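Local structure of metallophosphoesterase TT1561-like domain-containing protein (Aquifex aeolicus, 2YVT) at residues L143-F148 with G200-N205; T182-E187 with A216-V221. The protein is of unknown function but probably cleaves phosphate esters with the help of metal ions, as expected of a calcineurin-like metallophosphoesterase. All blocks are in the same frame, centred on the assembly; numbering follows the deposited sequence.

The two contacts lie with their centres about 11 Å apart on the same side of the chain's centre and reach the same mixed sheet. Their segments alternate in sequence: 143-148, at the end of strand 134-144, comes first, then 182-187 in the loop after strand 175-180, then 200-205 at the start of helix 202-211, then 216-221 at the end of strand 215-218. The two meet directly, with a probable hydrogen bond from Ser201 N to Pro183 O (2.9 Å). Loop 182-187 thus bridges the ends of strands 134-144 and 215-218, which both pair with strand 175-180, close to the His220 loop that probably belongs to the metallophosphoesterase site, as in relatives.

Contact 1. Residues L143-F148 with G200-N205; sequences LTEHEF and GSAVVN
Leu143 reaches from the end of its strand to the first turn of helix 202-211. Its CB lies 4.2 Å from Val203 CG1. CG is set anti to the carbonyl carbon (chi1 -50°), and CD1 then continues outward to meet Val204 CG2 at 3.9 Å, the two side chains crossing at about a right angle. Val161 and Tyr156 also touch this leucine.

The other branch of Val203 is turned to more polar company. CG2 packs on Thr144 O at 3.5 Å and on Glu145 OE2 at 3.7 Å, while the bent glutamate chain slides past the valine in the opposite direction. The charge of Glu145 is met by Arg158, which forms a salt bridge with OE1 and also touches Val203.

Ser201 OG stands anti to its own backbone N and accepts a hydrogen bond from Val203 N (3.0 Å, N-H...O angle 155°). A weak bond from Ser201 OG to Leu143 O (3.4 Å) is possible, though the hydroxyl proton may go to a different acceptor. Within 143-148, Thr144 OG1 accepts from Glu147 N, an ST motif that turns the chain after the strand. The whole is a serine N-cap opening a helix that packs, through two valines, against the end of a sheet strand.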
loop_
_atom_site.group_PDB
_atom_site.type_symbol
_atom_site.label_atom_id
_atom_site.label_comp_id
_atom_site.label_asym_id
_atom_site.label_seq_id
_atom_site.Cartn_x
_atom_site.Cartn_y
_atom_site.Cartn_z
ATOM N N LEU A 143 6.901 6.179 5.355
ATOM C CA LEU A 143 6.772 6.840 6.657
ATOM C C LEU A 143 8.163 6.916 7.268
ATOM O O LEU A 143 8.917 5.931 7.275
ATOM C CB LEU A 143 5.771 6.107 7.558
ATOM C CG LEU A 143 4.416 5.819 6.888
ATOM C CD1 LEU A 143 3.408 5.249 7.873
ATOM C CD2 LEU A 143 3.850 7.061 6.161
ATOM N N THR A 144 8.502 8.118 7.715
ATOM C CA THR A 144 9.851 8.470 8.133
ATOM C C THR A 144 9.777 9.292 9.402
ATOM O O THR A 144 8.697 9.701 9.834
ATOM C CB THR A 144 10.566 9.352 7.075
ATOM O OG1 THR A 144 9.954 10.651 7.043
ATOM C CG2 THR A 144 10.521 8.717 5.680
ATOM N N GLU A 145 10.936 9.575 9.983
ATOM C CA GLU A 145 10.966 10.410 11.170
ATOM C C GLU A 145 10.724 11.874 10.848
ATOM O O GLU A 145 9.972 12.531 11.565
ATOM C CB GLU A 145 12.274 10.228 11.949
ATOM C CG GLU A 145 12.424 8.819 12.527
ATOM C CD GLU A 145 11.306 8.431 13.497
ATOM O OE1 GLU A 145 10.545 9.310 13.953
ATOM O OE2 GLU A 145 11.171 7.226 13.795
ATOM N N HIS A 146 11.333 12.372 9.771
ATOM C CA HIS A 146 11.366 13.825 9.555
ATOM C C HIS A 146 11.160 14.317 8.111
ATOM O O HIS A 146 11.227 15.523 7.864
ATOM C CB HIS A 146 12.656 14.426 10.157
ATOM C CG HIS A 146 12.826 14.163 11.629
ATOM N ND1 HIS A 146 13.867 13.419 12.142
ATOM C CD2 HIS A 146 12.069 14.526 12.692
ATOM C CE1 HIS A 146 13.748 13.343 13.456
ATOM N NE2 HIS A 146 12.664 14.007 13.817
ATOM N N GLU A 147 10.907 13.405 7.167
ATOM C CA GLU A 147 10.712 13.786 5.761
ATOM C C GLU A 147 9.240 13.953 5.395
ATOM O O GLU A 147 8.401 13.166 5.820
ATOM C CB GLU A 147 11.327 12.749 4.829
ATOM C CG GLU A 147 12.820 12.849 4.654
ATOM C CD GLU A 147 13.285 12.022 3.484
ATOM O OE1 GLU A 147 13.476 12.595 2.381
ATOM O OE2 GLU A 147 13.407 10.789 3.654
ATOM N N PHE A 148 8.939 14.972 4.592
ATOM C CA PHE A 148 7.561 15.276 4.199
ATOM C C PHE A 148 7.579 15.768 2.752
ATOM O O PHE A 148 8.071 16.871 2.466
ATOM C CB PHE A 148 6.998 16.363 5.134
ATOM C CG PHE A 148 5.487 16.429 5.219
ATOM C CD1 PHE A 148 4.894 17.160 6.249
ATOM C CD2 PHE A 148 4.659 15.771 4.307
ATOM C CE1 PHE A 148 3.511 17.248 6.371
ATOM C CE2 PHE A 148 3.256 15.847 4.422
ATOM C CZ PHE A 148 2.685 16.589 5.452
ATOM N N GLY A 200 11.993 -1.168 7.337
ATOM C CA GLY A 200 10.745 -0.535 7.724
ATOM C C GLY A 200 10.970 0.716 8.555
ATOM O O GLY A 200 12.044 1.352 8.489
ATOM N N SER A 201 9.963 1.072 9.345
ATOM C CA SER A 201 10.051 2.272 10.178
ATOM C C SER A 201 9.457 2.062 11.548
ATOM O O SER A 201 8.371 1.498 11.682
ATOM C CB SER A 201 9.348 3.455 9.524
ATOM O OG SER A 201 9.422 4.595 10.373
ATOM N N ALA A 202 10.173 2.551 12.559
ATOM C CA ALA A 202 9.680 2.585 13.932
ATOM C C ALA A 202 8.391 3.377 14.033
ATOM O O ALA A 202 7.627 3.209 14.979
ATOM C CB ALA A 202 10.734 3.185 14.854
ATOM N N VAL A 203 8.143 4.253 13.056
ATOM C CA VAL A 203 6.897 5.012 13.046
ATOM C C VAL A 203 5.720 4.047 12.983
ATOM O O VAL A 203 4.699 4.246 13.642
ATOM C CB VAL A 203 6.845 6.007 11.866
ATOM C CG1 VAL A 203 5.460 6.617 11.749
ATOM C CG2 VAL A 203 7.900 7.088 12.054
ATOM N N VAL A 204 5.878 2.976 12.208
ATOM C CA VAL A 204 4.794 2.020 12.035
ATOM C C VAL A 204 4.625 1.149 13.291
ATOM O O VAL A 204 3.502 0.847 13.684
ATOM C CB VAL A 204 4.955 1.196 10.735
ATOM C CG1 VAL A 204 3.777 0.267 10.551
ATOM C CG2 VAL A 204 5.054 2.151 9.537
ATOM N N ASN A 205 5.722 0.778 13.950
ATOM C CA ASN A 205 5.573 0.088 15.245
ATOM C C ASN A 205 4.783 0.962 16.198
ATOM O O ASN A 205 3.941 0.478 16.953
ATOM C CB ASN A 205 6.928 -0.260 15.875
ATOM C CG ASN A 205 7.715 -1.233 15.040
ATOM O OD1 ASN A 205 7.855 -2.421 15.383
ATOM N ND2 ASN A 205 8.221 -0.753 13.929
#

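Contact 2. Residues T182-E187 with A216-V221; sequences TPPIGE and AIVGHV
Thr182 OG1 is gripped by two hydrogen bonds, with Leu143 N and Gly141 O, which tie the loop to strand 134-144, while Thr182 O rests on Val218 CG1 at 3.9 Å. The pyrrolidine ring of Pro183 lies over the backbone that leaves strand 215-218. Its CD and CG each stand 3.7 Å from Gly219 O, which also receives a hydrogen bond from Asn235 ND2. The same CG reaches on to Val221 O at 3.6 Å, and CD packs on His220 CB at 3.7 Å. Pro183 CB touches Val218 CG2 at 3.6 Å, the tightest apolar contact here.

Gly219-His220 probably matches the Gly-His that opens the GHxH motif in other calcineurin-like metallophosphoesterases, placed as usual in the loop after a sheet strand, with a glycine here in place of the second histidine. The imidazole of His220 meets the ring of Tyr181, and His220 O is bound by Lys12 NZ.

An alanine in place of Pro183 would probably open a gap over Gly219 O, Val221 O and His220 CB, leaving this loop freer to shift. Val218 CG1, anti to its carbonyl carbon, also meets Pro184 CD at 4.0 Å. Pro184 continues onto Val204 and Val233.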
loop_
_atom_site.group_PDB
_atom_site.type_symbol
_atom_site.label_atom_id
_atom_site.label_comp_id
_atom_site.label_asym_id
_atom_site.label_seq_id
_atom_site.Cartn_x
_atom_site.Cartn_y
_atom_site.Cartn_z
ATOM N N THR A 182 4.561 1.360 4.228
ATOM C CA THR A 182 5.734 1.144 5.065
ATOM C C THR A 182 5.464 0.092 6.142
ATOM O O THR A 182 4.487 0.209 6.886
ATOM C CB THR A 182 6.171 2.457 5.721
ATOM O OG1 THR A 182 6.392 3.430 4.707
ATOM C CG2 THR A 182 7.456 2.272 6.515
ATOM N N PRO A 183 6.327 -0.942 6.219
ATOM C CA PRO A 183 6.172 -1.934 7.274
ATOM C C PRO A 183 6.825 -1.503 8.589
ATOM O O PRO A 183 7.700 -0.629 8.591
ATOM C CB PRO A 183 6.913 -3.155 6.713
ATOM C CG PRO A 183 8.022 -2.565 5.887
ATOM C CD PRO A 183 7.462 -1.258 5.324
ATOM N N PRO A 184 6.407 -2.123 9.699
ATOM C CA PRO A 184 7.109 -1.904 10.957
ATOM C C PRO A 184 8.413 -2.682 10.984
ATOM O O PRO A 184 8.611 -3.594 10.174
ATOM C CB PRO A 184 6.159 -2.513 11.985
ATOM C CG PRO A 184 5.496 -3.637 11.239
ATOM C CD PRO A 184 5.305 -3.093 9.844
ATOM N N ILE A 185 9.283 -2.338 11.931
ATOM C CA ILE A 185 10.458 -3.153 12.236
ATOM C C ILE A 185 10.000 -4.520 12.753
ATOM O O ILE A 185 9.236 -4.608 13.716
ATOM C CB ILE A 185 11.358 -2.475 13.307
ATOM C CG1 ILE A 185 11.682 -1.016 12.938
ATOM C CG2 ILE A 185 12.621 -3.307 13.554
ATOM C CD1 ILE A 185 12.452 -0.823 11.641
ATOM N N GLY A 186 10.459 -5.580 12.095
ATOM C CA GLY A 186 10.102 -6.936 12.481
ATOM C C GLY A 186 11.149 -7.930 12.026
ATOM O O GLY A 186 12.063 -7.588 11.272
ATOM N N GLU A 187 11.013 -9.168 12.477
ATOM C CA GLU A 187 11.972 -10.208 12.104
ATOM C C GLU A 187 11.949 -10.485 10.601
ATOM O O GLU A 187 12.998 -10.716 9.981
ATOM C CB GLU A 187 11.684 -11.487 12.890
ATOM C CG GLU A 187 12.714 -12.590 12.680
ATOM C CD GLU A 187 12.494 -13.795 13.570
ATOM O OE1 GLU A 187 11.561 -13.781 14.402
ATOM O OE2 GLU A 187 13.273 -14.771 13.438
ATOM N N ALA A 216 -2.423 -5.777 10.178
ATOM C CA ALA A 216 -1.794 -4.754 9.357
ATOM C C ALA A 216 -1.218 -5.410 8.108
ATOM O O ALA A 216 -0.486 -6.393 8.202
ATOM C CB ALA A 216 -0.708 -4.014 10.140
ATOM N N ILE A 217 -1.576 -4.874 6.945
ATOM C CA ILE A 217 -1.041 -5.350 5.668
ATOM C C ILE A 217 -0.051 -4.293 5.188
ATOM O O ILE A 217 -0.378 -3.117 5.148
ATOM C CB ILE A 217 -2.165 -5.571 4.630
ATOM C CG1 ILE A 217 -3.155 -6.635 5.136
ATOM C CG2 ILE A 217 -1.569 -5.953 3.272
ATOM C CD1 ILE A 217 -4.463 -6.710 4.358
ATOM N N VAL A 218 1.170 -4.710 4.864
ATOM C CA VAL A 218 2.261 -3.755 4.641
ATOM C C VAL A 218 3.065 -4.072 3.379
ATOM O O VAL A 218 2.998 -5.190 2.865
ATOM C CB VAL A 218 3.193 -3.643 5.891
ATOM C CG1 VAL A 218 2.409 -3.091 7.121
ATOM C CG2 VAL A 218 3.833 -4.991 6.212
ATOM N N GLY A 219 3.828 -3.091 2.895
ATOM C CA GLY A 219 4.530 -3.213 1.613
ATOM C C GLY A 219 6.023 -2.918 1.656
ATOM O O GLY A 219 6.755 -3.467 2.484
ATOM N N HIS A 220 6.475 -2.040 0.760
ATOM C CA HIS A 220 7.892 -1.669 0.663
ATOM C C HIS A 220 8.752 -2.944 0.623
ATOM O O HIS A 220 8.443 -3.863 -0.145
ATOM C CB HIS A 220 8.272 -0.683 1.790
ATOM C CG HIS A 220 9.577 0.029 1.588
ATOM N ND1 HIS A 220 10.177 0.191 0.355
ATOM C CD2 HIS A 220 10.381 0.654 2.479
ATOM C CE1 HIS A 220 11.300 0.877 0.501
ATOM N NE2 HIS A 220 11.441 1.177 1.782
ATOM N N VAL A 221 9.788 -3.022 1.456
ATOM C CA VAL A 221 10.654 -4.194 1.504
ATOM C C VAL A 221 10.235 -5.117 2.642
ATOM O O VAL A 221 10.012 -4.665 3.774
ATOM C CB VAL A 221 12.140 -3.773 1.675
ATOM C CG1 VAL A 221 13.022 -4.979 2.027
ATOM C CG2 VAL A 221 12.628 -3.086 0.414
#